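NAD-dependent formate dehydrogenase gamma subunit (Cupriavidus necator, PDB 6VW7) probably carries electrons on a [2Fe-2S] cluster as the thioredoxin-like gamma subunit of a cytosolic NAD-dependent formate dehydrogenase. Local coordinates at residues L35-I38 with Q39-G43. Residues are numbered along the deposited sequence; the frame is centred on the assembly and turned at random.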
loop_
_atom_site.group_PDB
_atom_site.type_symbol
_atom_site.label_atom_id
_atom_site.label_comp_id
_atom_site.label_asym_id
_atom_site.label_seq_id
_atom_site.Cartn_x
_atom_site.Cartn_y
_atom_site.Cartn_z
ATOM N N LEU A 35 -8.335 0.246 21.092
ATOM C CA LEU A 35 -7.771 -1.100 21.054
ATOM C C LEU A 35 -6.305 -1.067 20.636
ATOM O O LEU A 35 -5.485 -1.814 21.179
ATOM C CB LEU A 35 -8.586 -1.991 20.105
ATOM C CG LEU A 35 -10.019 -2.322 20.547
ATOM C CD1 LEU A 35 -10.793 -3.123 19.452
ATOM C CD2 LEU A 35 -10.011 -3.087 21.844
ATOM N N HIS A 36 -5.960 -0.209 19.668
ATOM C CA HIS A 36 -4.560 -0.034 19.277
ATOM C C HIS A 36 -3.699 0.453 20.445
ATOM O O HIS A 36 -2.587 -0.043 20.664
ATOM C CB HIS A 36 -4.459 0.950 18.113
ATOM C CG HIS A 36 -4.763 0.336 16.776
ATOM N ND1 HIS A 36 -4.089 -0.766 16.294
ATOM C CD2 HIS A 36 -5.667 0.673 15.825
ATOM C CE1 HIS A 36 -4.554 -1.072 15.094
ATOM N NE2 HIS A 36 -5.520 -0.223 14.792
ATOM N N GLU A 37 -4.171 1.458 21.180
ATOM C CA GLU A 37 -3.336 2.006 22.256
ATOM C C GLU A 37 -3.143 0.997 23.388
ATOM O O GLU A 37 -2.050 0.899 23.953
ATOM C CB GLU A 37 -3.938 3.303 22.801
ATOM C CG GLU A 37 -3.081 4.000 23.886
ATOM C CD GLU A 37 -1.753 4.561 23.367
ATOM O OE1 GLU A 37 -1.487 4.475 22.143
ATOM O OE2 GLU A 37 -0.971 5.093 24.196
ATOM N N ILE A 38 -4.190 0.239 23.727
ATOM C CA ILE A 38 -4.057 -0.835 24.713
ATOM C C ILE A 38 -3.045 -1.875 24.239
ATOM O O ILE A 38 -2.105 -2.220 24.959
ATOM C CB ILE A 38 -5.424 -1.485 25.006
ATOM C CG1 ILE A 38 -6.402 -0.458 25.586
ATOM C CG2 ILE A 38 -5.240 -2.644 25.984
ATOM C CD1 ILE A 38 -7.842 -0.996 25.789
ATOM N N GLN A 39 -3.219 -2.386 23.016
ATOM C CA GLN A 39 -2.280 -3.375 22.487
ATOM C C GLN A 39 -0.867 -2.803 22.368
ATOM O O GLN A 39 0.116 -3.506 22.630
ATOM C CB GLN A 39 -2.766 -3.905 21.128
ATOM C CG GLN A 39 -1.842 -4.961 20.508
ATOM C CD GLN A 39 -2.578 -5.951 19.629
ATOM O OE1 GLN A 39 -3.572 -6.550 20.047
ATOM N NE2 GLN A 39 -2.091 -6.136 18.402
ATOM N N ASP A 40 -0.744 -1.541 21.934
ATOM C CA ASP A 40 0.582 -0.945 21.767
ATOM C C ASP A 40 1.314 -0.829 23.097
ATOM O O ASP A 40 2.533 -1.006 23.156
ATOM C CB ASP A 40 0.479 0.430 21.098
ATOM C CG ASP A 40 0.094 0.338 19.612
ATOM O OD1 ASP A 40 0.036 -0.792 19.081
ATOM O OD2 ASP A 40 -0.166 1.392 18.986
ATOM N N THR A 41 0.590 -0.524 24.177
ATOM C CA THR A 41 1.244 -0.298 25.459
ATOM C C THR A 41 1.309 -1.546 26.338
ATOM O O THR A 41 2.282 -1.714 27.079
ATOM C CB THR A 41 0.550 0.842 26.221
ATOM O OG1 THR A 41 -0.830 0.523 26.447
ATOM C CG2 THR A 41 0.640 2.155 25.433
ATOM N N GLN A 42 0.315 -2.432 26.271
ATOM C CA GLN A 42 0.266 -3.599 27.142
ATOM C C GLN A 42 0.670 -4.891 26.448
ATOM O O GLN A 42 0.955 -5.878 27.132
ATOM C CB GLN A 42 -1.147 -3.772 27.712
ATOM C CG GLN A 42 -1.775 -2.465 28.164
ATOM C CD GLN A 42 -1.010 -1.847 29.311
ATOM O OE1 GLN A 42 -0.714 -2.526 30.286
ATOM N NE2 GLN A 42 -0.686 -0.557 29.202
ATOM N N GLY A 43 0.676 -4.914 25.115
ATOM C CA GLY A 43 1.029 -6.079 24.344
ATOM C C GLY A 43 -0.152 -6.861 23.809
ATOM O O GLY A 43 0.017 -7.631 22.864
HETATM O O HOH W 1 -1.839 3.630 19.592
#
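Glu37 and Thr41 meet one turn apart, and Glu37 O takes two hydrogen bonds from the threonine: one from Thr41 N at 3.0 Å, the other from Thr41 OG1 at 2.8 Å. They arrive from opposite faces of the carbonyl plane. With chi1 at 59°, the hydroxyl sits between its own backbone N and carbonyl carbon, which folds it back onto the preceding turn. Thr41 OG1 in turn accepts from the side-chain amide Gln42 NE2 (3.0 Å), whose Gln42 OE1 is bound by the backbone N of Asp13.

Further i to i+4 backbone bonds run from Gln39 N to Leu35 O, Asp40 N to His36 O and Gln42 N to Ile38 O; Thr41 N also makes a weak bond to Ile38 O. The Gln39 side-chain amide bonds to His73 O through NE2 and to Arg75 N through OE1.

One water joins the acidic side chains, donating to Glu37 OE1 (2.7 Å) and to Asp40 OD2 (2.9 Å); the water, and a long, weak ion pair of Glu37 OE1 with Arg24, probably ease the repulsion between the two carboxylates.

Van der Waals contact is light: the Thr41 CG2 methyl lies 3.6 Å from the carboxylate oxygen Glu37 OE2, and between carbons Ile38 CG2 comes to 4.1 Å from Gln42 CG. Ile38 also packs on Ile17 and Ile53.

Gly43, with phi at 100°, leaves the helical conformation while its N still bonds to Gln39 O. This is the C-terminal end of an amphipathic alpha-helix, 31-42, in the helical N-terminal part of the subunit, away from the cluster.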